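Local coordinates for uncharacterized protein (Listeria monocytogenes, PDB 3MAB) that is of unknown function but belongs to the TfoX C-terminal domain family, a helical fold related to helix-hairpin-helix proteins, and forms a two-chain assembly, at residues Pro10-Gly13 against Lys14-Gln18; Gln18-Lys22 against Ala23-Thr27; His68-Asp71 against Glu72-Ile76. The protein carries 2 engineered substitutions. All coordinates share one frame; numbering follows the deposited sequence. Where two conformers were deposited one is given.

Contact 1. Residues Pro10-Gly13 against Lys14-Gln18; sequences PNIG and KVLEQ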
# COMPACT_ATOMS: atom_id res chain seq x y z
N PRO B 10 -0.08 -2.56 1.88
CA PRO B 10 1.02 -1.57 1.76
C PRO B 10 1.23 -0.79 3.07
O PRO B 10 0.24 -0.40 3.73
CB PRO B 10 0.54 -0.64 0.64
CG PRO B 10 -0.67 -1.28 0.08
CD PRO B 10 -1.16 -2.34 0.91
N ASN B 11 2.49 -0.52 3.42
CA ASN B 11 2.92 0.29 4.56
C ASN B 11 2.76 -0.30 5.94
O ASN B 11 3.16 0.35 6.89
CB ASN B 11 2.21 1.66 4.55
CG ASN B 11 2.08 2.22 3.16
OD1 ASN B 11 3.08 2.46 2.50
ND2 ASN B 11 0.84 2.39 2.69
N ILE B 12 2.13 -1.46 6.06
CA ILE B 12 1.89 -2.06 7.38
C ILE B 12 2.96 -3.05 7.74
O ILE B 12 2.93 -4.15 7.22
CB ILE B 12 0.48 -2.68 7.48
CG1 ILE B 12 -0.55 -1.64 7.08
CG2 ILE B 12 0.26 -3.17 8.95
CD1 ILE B 12 -1.99 -1.95 7.41
N GLY B 13 3.89 -2.63 8.62
CA GLY B 13 4.91 -3.51 9.18
C GLY B 13 4.38 -4.36 10.29
O GLY B 13 3.24 -4.23 10.71
N LYS B 14 5.23 -5.23 10.82
CA LYS B 14 4.72 -6.23 11.75
C LYS B 14 4.27 -5.53 13.04
O LYS B 14 3.25 -5.88 13.61
CB LYS B 14 5.76 -7.34 11.98
CG LYS B 14 6.00 -8.20 10.73
CD LYS B 14 6.76 -7.46 9.63
CE LYS B 14 7.53 -8.39 8.70
NZ LYS B 14 8.51 -7.63 7.86
N VAL B 15 4.99 -4.53 13.48
CA VAL B 15 4.66 -3.84 14.69
C VAL B 15 3.37 -3.01 14.59
O VAL B 15 2.51 -2.98 15.49
CB VAL B 15 5.90 -3.05 15.12
CG1 VAL B 15 5.55 -2.11 16.21
CG2 VAL B 15 7.08 -4.05 15.50
N LEU B 16 3.19 -2.32 13.49
CA LEU B 16 1.92 -1.64 13.26
C LEU B 16 0.74 -2.64 13.17
O LEU B 16 -0.34 -2.35 13.67
CB LEU B 16 2.00 -0.77 12.01
CG LEU B 16 0.79 0.07 11.63
CD1 LEU B 16 0.26 0.93 12.82
CD2 LEU B 16 1.09 0.96 10.43
N GLU B 17 0.95 -3.80 12.53
CA GLU B 17 -0.07 -4.85 12.50
C GLU B 17 -0.40 -5.20 13.97
O GLU B 17 -1.55 -5.33 14.30
CB GLU B 17 0.40 -6.11 11.74
CG GLU B 17 -0.53 -7.36 11.95
CD GLU B 17 -0.12 -8.53 11.11
OE1 GLU B 17 0.93 -9.10 11.38
OE2 GLU B 17 -0.82 -8.83 10.12
N GLN B 18 0.60 -5.42 14.83
CA GLN B 18 0.36 -5.79 16.23
C GLN B 18 -0.40 -4.67 16.93
O GLN B 18 -1.29 -4.93 17.71
CB GLN B 18 1.67 -6.08 16.96
CG GLN B 18 2.32 -7.31 16.49
CD GLN B 18 3.75 -7.48 16.97
OE1 GLN B 18 4.49 -6.50 17.23
NE2 GLN B 18 4.16 -8.73 17.05

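Contact 2. Residues Gln18-Lys22 against Ala23-Thr27; sequences QDLIK and AGIKT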
# COMPACT_ATOMS: atom_id res chain seq x y z
N GLN B 18 0.60 -5.42 14.83
CA GLN B 18 0.36 -5.79 16.23
C GLN B 18 -0.40 -4.67 16.93
O GLN B 18 -1.29 -4.93 17.71
CB GLN B 18 1.67 -6.08 16.96
CG GLN B 18 2.32 -7.31 16.49
CD GLN B 18 3.75 -7.48 16.97
OE1 GLN B 18 4.49 -6.50 17.23
NE2 GLN B 18 4.16 -8.73 17.05
N ASP B 19 -0.03 -3.43 16.66
CA ASP B 19 -0.73 -2.28 17.31
C ASP B 19 -2.21 -2.21 16.89
O ASP B 19 -3.09 -1.98 17.72
CB ASP B 19 -0.03 -0.95 17.00
CG ASP B 19 1.34 -0.85 17.69
OD1 ASP B 19 1.62 -1.58 18.68
OD2 ASP B 19 2.14 0.00 17.21
N LEU B 20 -2.45 -2.46 15.60
CA LEU B 20 -3.80 -2.48 15.11
C LEU B 20 -4.61 -3.59 15.83
O LEU B 20 -5.70 -3.35 16.29
CB LEU B 20 -3.84 -2.66 13.62
CG LEU B 20 -3.54 -1.43 12.78
CD1 LEU B 20 -3.29 -1.90 11.34
CD2 LEU B 20 -4.66 -0.38 12.83
N ILE B 21 -4.07 -4.79 15.89
CA ILE B 21 -4.77 -5.90 16.52
C ILE B 21 -5.06 -5.62 17.97
O ILE B 21 -6.15 -5.86 18.45
CB ILE B 21 -3.94 -7.18 16.34
CG1 ILE B 21 -3.93 -7.61 14.89
CG2 ILE B 21 -4.50 -8.28 17.27
CD1 ILE B 21 -2.87 -8.67 14.56
N LYS B 22 -4.08 -5.09 18.65
CA LYS B 22 -4.24 -4.74 20.04
C LYS B 22 -5.37 -3.74 20.22
O LYS B 22 -6.12 -3.80 21.24
CB LYS B 22 -2.96 -4.19 20.63
CG LYS B 22 -1.87 -5.20 20.85
CD LYS B 22 -0.71 -4.53 21.57
CE LYS B 22 0.61 -4.77 20.93
NZ LYS B 22 1.23 -6.01 21.48
N ALA B 23 -5.54 -2.87 19.25
CA ALA B 23 -6.66 -1.92 19.24
C ALA B 23 -7.95 -2.47 18.68
O ALA B 23 -8.93 -1.72 18.62
CB ALA B 23 -6.28 -0.67 18.50
N GLY B 24 -8.03 -3.76 18.36
CA GLY B 24 -9.28 -4.39 17.93
C GLY B 24 -9.55 -4.35 16.46
O GLY B 24 -10.68 -4.66 16.02
N ILE B 25 -8.53 -4.01 15.68
CA ILE B 25 -8.61 -3.96 14.21
C ILE B 25 -7.76 -5.09 13.70
O ILE B 25 -6.54 -5.00 13.72
CB ILE B 25 -8.16 -2.60 13.69
CG1 ILE B 25 -9.09 -1.50 14.24
CG2 ILE B 25 -8.09 -2.64 12.15
CD1 ILE B 25 -8.45 -0.14 14.06
N LYS B 26 -8.39 -6.20 13.29
CA LYS B 26 -7.65 -7.45 13.11
C LYS B 26 -7.46 -7.92 11.68
O LYS B 26 -6.64 -8.83 11.44
CB LYS B 26 -8.30 -8.60 13.92
CG LYS B 26 -8.60 -8.21 15.40
CD LYS B 26 -8.87 -9.41 16.27
CE LYS B 26 -9.94 -9.21 17.34
NZ LYS B 26 -10.13 -7.84 17.95
N THR B 27 -8.12 -7.28 10.74
CA THR B 27 -8.09 -7.69 9.32
C THR B 27 -8.11 -6.47 8.42
O THR B 27 -8.52 -5.40 8.87
CB THR B 27 -9.35 -8.51 8.97
OG1 THR B 27 -10.50 -7.67 8.98
CG2 THR B 27 -9.54 -9.74 9.95

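Contact 3. Residues His68-Asp71 against Glu72-Ile76; sequences HGLD and EAKKI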
# COMPACT_ATOMS: atom_id res chain seq x y z
N HIS B 68 3.71 6.97 -0.03
CA HIS B 68 4.46 7.96 -0.76
C HIS B 68 3.55 8.51 -1.91
O HIS B 68 3.69 9.65 -2.31
CB HIS B 68 5.75 7.38 -1.36
CG HIS B 68 6.57 6.53 -0.42
ND1 HIS B 68 6.11 5.33 0.08
CD2 HIS B 68 7.86 6.64 0.00
CE1 HIS B 68 7.05 4.77 0.83
NE2 HIS B 68 8.13 5.54 0.79
N GLY B 69 2.64 7.68 -2.42
CA GLY B 69 1.76 8.07 -3.52
C GLY B 69 0.47 8.75 -3.17
O GLY B 69 -0.34 9.05 -4.06
N LEU B 70 0.23 8.99 -1.89
CA LEU B 70 -0.99 9.65 -1.52
C LEU B 70 -1.09 11.02 -2.18
O LEU B 70 -0.10 11.72 -2.27
CB LEU B 70 -1.10 9.82 0.01
CG LEU B 70 -1.40 8.56 0.84
CD1 LEU B 70 -1.14 8.77 2.32
CD2 LEU B 70 -2.86 8.12 0.52
N ASP B 71 -2.28 11.38 -2.63
CA ASP B 71 -2.47 12.71 -3.19
C ASP B 71 -2.19 13.81 -2.19
O ASP B 71 -2.32 13.62 -0.97
CB ASP B 71 -3.81 12.87 -3.89
CG ASP B 71 -4.96 12.64 -3.00
OD1 ASP B 71 -5.42 13.58 -2.32
OD2 ASP B 71 -5.38 11.47 -2.88
N GLU B 72 -1.82 14.97 -2.70
CA GLU B 72 -1.41 16.03 -1.83
C GLU B 72 -2.56 16.48 -0.93
O GLU B 72 -2.35 16.83 0.22
CB GLU B 72 -0.97 17.22 -2.65
CG GLU B 72 -0.24 18.26 -1.86
CD GLU B 72 1.06 17.75 -1.32
OE1 GLU B 72 1.72 17.02 -2.11
OE2 GLU B 72 1.39 18.09 -0.15
N ALA B 73 -3.79 16.50 -1.47
CA ALA B 73 -4.93 16.91 -0.66
C ALA B 73 -5.15 15.98 0.54
O ALA B 73 -5.42 16.43 1.65
CB ALA B 73 -6.16 16.98 -1.47
N LYS B 74 -5.00 14.70 0.34
CA LYS B 74 -5.15 13.74 1.40
C LYS B 74 -4.05 13.89 2.40
O LYS B 74 -4.32 13.85 3.61
CB LYS B 74 -5.18 12.32 0.86
CG LYS B 74 -5.41 11.21 1.90
CD LYS B 74 -6.65 11.36 2.70
CE LYS B 74 -7.86 11.15 1.92
NZ LYS B 74 -9.04 11.39 2.80
N LYS B 75 -2.81 14.08 1.95
CA LYS B 75 -1.72 14.26 2.92
C LYS B 75 -1.95 15.50 3.80
O LYS B 75 -1.73 15.46 5.03
CB LYS B 75 -0.40 14.41 2.22
CG LYS B 75 0.11 13.18 1.54
CD LYS B 75 1.51 13.49 0.95
CE LYS B 75 2.02 12.39 0.09
NZ LYS B 75 2.78 12.96 -1.06
N ILE B 76 -2.42 16.60 3.19
CA ILE B 76 -2.71 17.81 3.95
C ILE B 76 -3.85 17.58 4.91
O ILE B 76 -3.82 18.05 6.05
CB ILE B 76 -2.89 19.03 3.01
CG1 ILE B 76 -1.51 19.39 2.46
CG2 ILE B 76 -3.55 20.21 3.75
CD1 ILE B 76 -1.56 20.31 1.25

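Contact 1. Residues Pro10-Gly13 against Lys14-Gln18
L16 reaches back from the first turn of helix 14-22 to the loop that leads into it. Its CB lies 3.9 Å from G13 O, beside the carbonyl that starts the helix. CG follows, placed anti to the backbone N (chi1 -178°), which sends the side chain back along the incoming loop; here L16 CG meets the branch methyl I12 CG2 at 4.2 Å. CD2 continues the extended chain toward the loop and stops 4.1 Å from N11 O. The side chain therefore touches three successive loop residues as it extends, with a carbonyl oxygen near each end and a methyl in the middle.

I12 CG2 also sits over the backbone of E17, 3.7 Å from E17 N, with E17 CB at 4.1 Å. That same N-H is bound to the N-cap carbonyl: E17 N donates to G13 O at 3.0 Å in a nearly straight bond (165° at the hydrogen), the first i to i+4 bond of the helix. E17 turns its carboxylate away from I12, and OE2 accepts from S7 N, tying the helix to the preceding N-terminal segment.

The PNIG sequence ahead of the helix recalls the glycine-containing loop of helix-hairpin-helix motifs, consistent with the family's clan. N11 takes a positive phi, its side-chain ND2 donates to I65 O and OD1 accepts from W67 N, so the loop is pinned to the connection after helix 52-63. I12 rests on A61 of helix 52-63 and L31 of helix 28-46, while L16 touches A57 and E54 of the former and I43 of the latter.

Contact 2. Residues Gln18-Lys22 against Ala23-Thr27
Helix 14-22 ends in a Schellman motif: I25 N reaches back to L20 O at 3.0 Å and G24 N to I21 O at 2.8 Å, while G24, the C-prime residue, takes a positive phi of 89°.

The turn brings I25 back alongside L20, and the apolar pair closes the motif on its inner side. L20 CD2 lies 4.0 Å from I25 CD1 and 4.2 Å from I25 CG2, so one leucine methyl is set against two ends of the isoleucine; the two side chains cross obliquely. L20 CB also approaches I25 O, at 3.6 Å. A23 CB lies 3.5 Å from both L20 O and D19 O, against the carbonyls of the last turn. On the outer side I21 CG1 meets the backbone of the departing chain at K26 CA, 4.1 Å away.

A glycine suits position 24, since at these backbone angles a CB would press on the carbonyl of the residue before. Both Schellman donors stand above the planes of the carbonyls they meet, more steeply at I21 O (64°) than at L20 O (40°), as the chain wraps over the helix end. A23 N keeps the last i to i+4 bond, to D19 O at 3.0 Å.

The loop then runs into helix 28-46, for which T27 is the N-cap and its OG1 accepts from E30 N; the carboxylate of E30 also takes K26 N. L20 and I25 both lean on A39 of that helix, I25 reaches L31 and R42 as well, and R42 binds A23 O, so the turn is fastened to the helix it introduces.

Contact 3. Residues His68-Asp71 against Glu72-Ile76
D71 and K74 meet through a capping hydrogen bond at the start of helix 72-85. D71 OD1 accepts from K74 N at 2.9 Å, with 147° at the hydrogen. The donor comes from above the carboxylate plane. With CG between the backbone N and the carbonyl carbon (chi1 60°), the carboxylate is folded over the first turn, which brings OD1 to K74 N. Lying at the helix N-terminus, the negative group is probably stabilised. The backbone bond from K75 N to D71 O, 3.0 Å and nearly straight, opens the regular i to i+4 series.

Van der Waals contact is made by the lysine methylenes. K74 CB packs 3.4 Å from D71 OD1, and K74 CG lies 4.2 Å from L70 CD2. K75 runs back past the loop: its CG is 3.9 Å from L70 CB, and further along CE comes to 3.2 Å from L70 O. L70 and K75 occupy the positions of a hydrophobic staple, one residue before the N-cap against the fourth of the helix, here with lysine methylenes supplying the helix partner.

The end of K74 turns away from D71, and its NZ forms a salt bridge with E77 OE1. L70 packs on E59 and Q63 of helix 52-63, K74 on E59 and K75 on Y56, so this start of helix 72-85 lies against that helix, while H68 touches S49 of the second subunit.

Contacts 1 and 2 begin and end the same helix, 14-22: they share Q18, and I12 CD1 touches L20 CD1 at 4.1 Å. Contact 3 opens helix 72-85, its centre about 20 Å from that of contact 1 and about 24 Å from that of contact 2, on the opposite side of the chain's centre from the latter. Contact 2 is partly buried, in a glycine-dependent C-terminal turn; the others are surface contacts at helix starts. Contacts 1 and 2 both pair a leucine with an isoleucine, whereas contact 3 sets lysine methylenes against L70. Segment 10-13 offers a glycine N-cap without a capping side chain, 68-71 an aspartate that caps. Helix 52-63 receives side chains from contacts 1 and 3.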